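Local coordinates for protein beta-glucosidase (Chaetomella raphigera, PDB 6JXG) that probably hydrolyses terminal, non-reducing beta-D-glucosyl residues with release of beta-D-glucose, as a secreted family 3 glycoside hydrolase of cellulose degradation, at residues V69-T74 with S507-G512; R570-Y575 with G698-D703. All blocks are in the same frame, centred on the assembly; numbering follows the deposited sequence.

Contact 1. Residues V69-T74 with S507-G512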
loop_
_atom_site.group_PDB
_atom_site.type_symbol
_atom_site.label_atom_id
_atom_site.label_comp_id
_atom_site.label_asym_id
_atom_site.label_seq_id
_atom_site.Cartn_x
_atom_site.Cartn_y
_atom_site.Cartn_z
ATOM N N VAL A 69 -11.121 -12.857 -12.080
ATOM C CA VAL A 69 -10.319 -11.665 -11.989
ATOM C C VAL A 69 -8.919 -12.068 -11.424
ATOM O O VAL A 69 -8.704 -13.181 -10.992
ATOM C CB VAL A 69 -10.983 -10.622 -11.061
ATOM C CG1 VAL A 69 -12.376 -10.297 -11.542
ATOM C CG2 VAL A 69 -11.020 -11.108 -9.626
ATOM N N THR A 70 -7.991 -11.144 -11.462
ATOM C CA THR A 70 -6.638 -11.384 -10.973
ATOM C C THR A 70 -6.538 -10.986 -9.492
ATOM O O THR A 70 -6.951 -9.902 -9.108
ATOM C CB THR A 70 -5.615 -10.579 -11.804
ATOM O OG1 THR A 70 -5.675 -11.036 -13.165
ATOM C CG2 THR A 70 -4.166 -10.771 -11.328
ATOM N N ALA A 71 -5.875 -11.825 -8.706
ATOM C CA ALA A 71 -5.570 -11.508 -7.328
ATOM C C ALA A 71 -4.087 -11.043 -7.293
ATOM O O ALA A 71 -3.164 -11.856 -7.300
ATOM C CB ALA A 71 -5.830 -12.701 -6.421
ATOM N N PHE A 72 -3.898 -9.730 -7.435
ATOM C CA PHE A 72 -2.600 -9.144 -7.517
ATOM C C PHE A 72 -1.917 -9.202 -6.151
ATOM O O PHE A 72 -2.563 -9.392 -5.134
ATOM C CB PHE A 72 -2.670 -7.693 -7.966
ATOM C CG PHE A 72 -3.190 -7.479 -9.390
ATOM C CD1 PHE A 72 -2.364 -7.582 -10.488
ATOM C CD2 PHE A 72 -4.529 -7.254 -9.607
ATOM C CE1 PHE A 72 -2.893 -7.395 -11.769
ATOM C CE2 PHE A 72 -5.039 -7.049 -10.875
ATOM C CZ PHE A 72 -4.193 -7.160 -11.955
ATOM N N PRO A 73 -0.591 -9.046 -6.114
ATOM C CA PRO A 73 0.124 -8.872 -4.852
ATOM C C PRO A 73 -0.409 -7.696 -4.047
ATOM O O PRO A 73 -0.985 -6.711 -4.598
ATOM C CB PRO A 73 1.560 -8.588 -5.295
ATOM C CG PRO A 73 1.692 -9.226 -6.622
ATOM C CD PRO A 73 0.322 -9.150 -7.263
ATOM N N THR A 74 -0.234 -7.798 -2.763
ATOM C CA THR A 74 -0.617 -6.740 -1.794
ATOM C C THR A 74 0.126 -5.458 -2.057
ATOM O O THR A 74 1.214 -5.446 -2.658
ATOM C CB THR A 74 -0.346 -7.186 -0.366
ATOM O OG1 THR A 74 1.039 -7.439 -0.222
ATOM C CG2 THR A 74 -1.138 -8.470 -0.043
ATOM N N SER A 507 1.819 -12.078 -1.559
ATOM C CA SER A 507 2.077 -11.766 -2.969
ATOM C C SER A 507 1.079 -12.292 -3.989
ATOM O O SER A 507 1.359 -12.280 -5.184
ATOM C CB SER A 507 3.543 -12.159 -3.362
ATOM O OG SER A 507 3.806 -13.555 -3.318
ATOM N N GLY A 508 -0.135 -12.647 -3.557
ATOM C CA GLY A 508 -1.174 -12.920 -4.520
ATOM C C GLY A 508 -0.994 -14.230 -5.250
ATOM O O GLY A 508 -0.155 -15.087 -4.869
ATOM N N GLN A 509 -1.722 -14.354 -6.367
ATOM C CA GLN A 509 -1.906 -15.646 -7.048
ATOM C C GLN A 509 -0.650 -16.316 -7.552
ATOM O O GLN A 509 -0.580 -17.584 -7.593
ATOM C CB GLN A 509 -2.917 -15.530 -8.199
ATOM C CG GLN A 509 -2.442 -14.663 -9.394
ATOM C CD GLN A 509 -3.579 -14.323 -10.330
ATOM O OE1 GLN A 509 -4.661 -13.926 -9.891
ATOM N NE2 GLN A 509 -3.357 -14.498 -11.625
ATOM N N GLU A 510 0.308 -15.490 -7.969
ATOM C CA GLU A 510 1.565 -16.027 -8.476
ATOM C C GLU A 510 2.680 -16.243 -7.433
ATOM O O GLU A 510 3.792 -16.650 -7.798
ATOM C CB GLU A 510 2.063 -15.169 -9.648
ATOM C CG GLU A 510 1.253 -15.458 -10.914
ATOM C CD GLU A 510 1.652 -16.687 -11.695
ATOM O OE1 GLU A 510 2.884 -17.044 -11.752
ATOM O OE2 GLU A 510 0.725 -17.304 -12.271
ATOM N N SER A 511 2.336 -16.108 -6.160
ATOM C CA SER A 511 3.284 -16.208 -5.031
ATOM C C SER A 511 4.389 -17.274 -5.218
ATOM O O SER A 511 5.586 -16.959 -5.234
ATOM C CB SER A 511 2.501 -16.485 -3.714
ATOM O OG SER A 511 3.373 -16.617 -2.602
ATOM N N GLY A 512 3.985 -18.527 -5.294
ATOM C CA GLY A 512 4.921 -19.636 -5.332
ATOM C C GLY A 512 5.802 -19.635 -6.580
ATOM O O GLY A 512 6.969 -20.094 -6.514
HETATM O O HOH W 1 -5.002 -13.593 -13.813
#

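Contact 2. Residues R570-Y575 with G698-D703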
loop_
_atom_site.group_PDB
_atom_site.type_symbol
_atom_site.label_atom_id
_atom_site.label_comp_id
_atom_site.label_asym_id
_atom_site.label_seq_id
_atom_site.Cartn_x
_atom_site.Cartn_y
_atom_site.Cartn_z
ATOM N N ARG A 570 17.353 -4.965 13.729
ATOM C CA ARG A 570 17.970 -6.178 13.232
ATOM C C ARG A 570 18.184 -6.056 11.740
ATOM O O ARG A 570 19.295 -6.252 11.259
ATOM C CB ARG A 570 17.160 -7.377 13.596
ATOM C CG ARG A 570 17.611 -8.652 12.923
ATOM C CD ARG A 570 19.105 -8.950 13.249
ATOM N NE ARG A 570 19.265 -9.237 14.657
ATOM C CZ ARG A 570 20.404 -9.115 15.340
ATOM N NH1 ARG A 570 21.519 -8.709 14.763
ATOM N NH2 ARG A 570 20.426 -9.394 16.627
ATOM N N PHE A 571 17.127 -5.728 10.998
ATOM C CA PHE A 571 17.240 -5.415 9.576
ATOM C C PHE A 571 16.540 -4.061 9.383
ATOM O O PHE A 571 15.360 -3.914 9.758
ATOM C CB PHE A 571 16.583 -6.491 8.751
ATOM C CG PHE A 571 17.153 -7.875 9.000
ATOM C CD1 PHE A 571 18.467 -8.137 8.675
ATOM C CD2 PHE A 571 16.353 -8.883 9.508
ATOM C CE1 PHE A 571 19.019 -9.436 8.888
ATOM C CE2 PHE A 571 16.881 -10.158 9.695
ATOM C CZ PHE A 571 18.219 -10.415 9.399
ATOM N N GLU A 572 17.300 -3.082 8.882
ATOM C CA GLU A 572 16.815 -1.747 8.716
ATOM C C GLU A 572 15.882 -1.565 7.515
ATOM O O GLU A 572 15.897 -2.342 6.526
ATOM C CB GLU A 572 18.008 -0.785 8.622
ATOM C CG GLU A 572 18.820 -0.926 7.341
ATOM C CD GLU A 572 19.976 -1.941 7.367
ATOM O OE1 GLU A 572 20.033 -2.802 8.270
ATOM O OE2 GLU A 572 20.789 -1.871 6.432
ATOM N N PHE A 573 15.098 -0.502 7.580
ATOM C CA PHE A 573 14.356 -0.019 6.414
ATOM C C PHE A 573 15.309 0.099 5.228
ATOM O O PHE A 573 16.377 0.653 5.367
ATOM C CB PHE A 573 13.716 1.314 6.749
ATOM C CG PHE A 573 12.981 1.995 5.599
ATOM C CD1 PHE A 573 11.610 1.738 5.333
ATOM C CD2 PHE A 573 13.663 2.856 4.750
ATOM C CE1 PHE A 573 10.945 2.348 4.272
ATOM C CE2 PHE A 573 12.979 3.495 3.708
ATOM C CZ PHE A 573 11.617 3.249 3.472
ATOM N N GLY A 574 14.883 -0.443 4.090
ATOM C CA GLY A 574 15.643 -0.370 2.846
ATOM C C GLY A 574 16.691 -1.429 2.672
ATOM O O GLY A 574 17.388 -1.476 1.662
ATOM N N TYR A 575 16.785 -2.321 3.656
ATOM C CA TYR A 575 17.701 -3.473 3.542
ATOM C C TYR A 575 17.221 -4.643 2.678
ATOM O O TYR A 575 16.049 -5.115 2.710
ATOM C CB TYR A 575 18.028 -3.973 4.967
ATOM C CG TYR A 575 18.823 -5.242 5.037
ATOM C CD1 TYR A 575 18.188 -6.447 5.180
ATOM C CD2 TYR A 575 20.221 -5.214 5.081
ATOM C CE1 TYR A 575 18.903 -7.600 5.300
ATOM C CE2 TYR A 575 20.938 -6.389 5.229
ATOM C CZ TYR A 575 20.258 -7.570 5.334
ATOM O OH TYR A 575 20.896 -8.765 5.443
ATOM N N GLY A 698 22.957 5.196 -0.626
ATOM C CA GLY A 698 23.402 3.848 -0.385
ATOM C C GLY A 698 22.386 2.741 -0.644
ATOM O O GLY A 698 21.416 2.951 -1.357
ATOM N N ALA A 699 22.672 1.570 -0.077
ATOM C CA ALA A 699 21.920 0.378 -0.295
ATOM C C ALA A 699 20.768 0.167 0.713
ATOM O O ALA A 699 19.975 -0.746 0.523
ATOM C CB ALA A 699 22.896 -0.786 -0.267
ATOM N N SER A 700 20.650 1.021 1.723
ATOM C CA SER A 700 19.657 0.915 2.774
ATOM C C SER A 700 19.692 2.214 3.576
ATOM O O SER A 700 20.531 3.066 3.309
ATOM C CB SER A 700 19.858 -0.310 3.706
ATOM O OG SER A 700 20.699 0.006 4.761
ATOM N N SER A 701 18.740 2.390 4.504
ATOM C CA SER A 701 18.795 3.479 5.449
ATOM C C SER A 701 20.014 3.485 6.338
ATOM O O SER A 701 20.244 4.487 6.999
ATOM C CB SER A 701 17.551 3.568 6.393
ATOM O OG SER A 701 17.379 2.463 7.258
ATOM N N ARG A 702 20.742 2.407 6.443
ATOM C CA ARG A 702 21.968 2.354 7.231
ATOM C C ARG A 702 23.225 1.971 6.461
ATOM O O ARG A 702 24.309 2.284 6.970
ATOM C CB ARG A 702 21.784 1.423 8.462
ATOM C CG ARG A 702 20.858 2.113 9.457
ATOM C CD ARG A 702 20.820 1.464 10.803
ATOM N NE ARG A 702 19.853 2.171 11.614
ATOM C CZ ARG A 702 19.993 2.429 12.923
ATOM N NH1 ARG A 702 21.053 1.951 13.671
ATOM N NH2 ARG A 702 19.089 3.132 13.469
ATOM N N ASP A 703 23.108 1.345 5.270
ATOM C CA ASP A 703 24.285 1.020 4.432
ATOM C C ASP A 703 24.600 2.169 3.436
ATOM O O ASP A 703 24.319 2.122 2.216
ATOM C CB ASP A 703 24.049 -0.309 3.776
ATOM C CG ASP A 703 25.228 -0.838 3.029
ATOM O OD1 ASP A 703 26.312 -0.244 3.162
ATOM O OD2 ASP A 703 25.121 -1.859 2.306
#

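Contact 1. Residues V69-T74 with S507-G512
Gln509 and the backbone of Ala71 form a two-bond clasp at the centre of this buried contact. The amide N of Gln509 donates to Ala71 O over 3.0 Å, nearly straight (172° at the hydrogen) and in the plane of the carbonyl. In return Ala71 N donates to Gln509 OE1 at 2.7 Å, approaching from above the plane of the side-chain amide. The side chain can turn back in this way because CG sits between the backbone N and the carbonyl carbon (chi1 67°), while the chain beyond runs extended alongside the other loop and crosses Thr70 at about a right angle.

Packing is tightest where Gly508 lies against residues 71-73. Its phi is positive (73°), and a CB here would run into Ala71 O, Phe72 C and Pro73 N; its CA instead makes a CA-H...O contact with Ala71 O at 3.6 Å. Phe72 O is buried beside it with no polar partner in the model. Next to this, Pro73 CG rests on Ser507 O at 3.4 Å. The Thr70 methyl CG2, anti to the backbone N, is closely packed too, passing beside the Gln509 amide and sitting 3.5 Å above the Phe72 ring, over its centre.

The join is looser at the amide end of Gln509, where a water, itself within the buried contact, accepts from Gln509 NE2 at 2.9 Å and donates to Thr70 OG1 at 2.7 Å, a hydroxyl also bonded to Glu97.

Two helices flank the contact. Helix 84-100 backs the Phe72 ring, and helix 323-332 packs on Pro73, Ser507 and Gln509. Thr74 caps the start of helix 75-79, and the type I turn from Gly508 to Ser511 leads into helix 511-519.

Contact 2. Residues R570-Y575 with G698-D703
Hydrogen bonds donated by two serines, Ser700 and Ser701, join the two turns. Ser700 OG donates to Glu572 OE2 at 2.5 Å, on the anti lone pair of the carboxylate, which the bend at chi2 (-89°) brings round. Ser700 OG in turn accepts from Arg702 N at 2.9 Å, and Asp703 N donates to Ser700 OG at 2.8 Å, so three bonds grip the hydroxyl. Phe573 O takes two donors in its carbonyl plane, Ser701 N at 3.1 Å and Ser701 OG at 2.8 Å. An alanine in place of Ser700 would probably loosen the turn, since both amides would lose this acceptor and Glu572 its donor.

Aliphatic packing runs beside these bonds. Glu572 CG lies 3.9 Å from Arg702 CB, the chains crossing obliquely, and Ser701 CB sits at the edge of the Phe573 ring.

Electrostatically, Glu572 and Arg702 do not pair; the guanidinium turns to Asp563. Gly574 O and Ala699 O, both acceptors, face each other at 2.9 Å, and Gln633 donates to the former.

Residues 572-575 form a type II beta turn with Gly574 at its positive-phi third position. Ser700 builds an ST turn and ST motif within the connection between antiparallel strands 692-698 and 704-711 of the fibronectin type III-like domain.

The two contacts follow one another along the chain, contact 1 closing before contact 2 opens. Their centres are 27 Å apart and their nearest atoms about 14 Å, so they do not touch. What they share is the family 3 C-terminal domain: in contact 1 it supplies the loop after strand 498-503 and the start of helix 511-519, in contact 2 the loop between helix 559-564 and strand 582-591. Contact 1 fastens it to the N-terminal domain, of the TIM-barrel clan, and contact 2 to the four-stranded antiparallel sheet that includes strands 692-698 and 704-711. These two contacts thus help tie the C-terminal domain, which lies between the other two in sequence, to each of them.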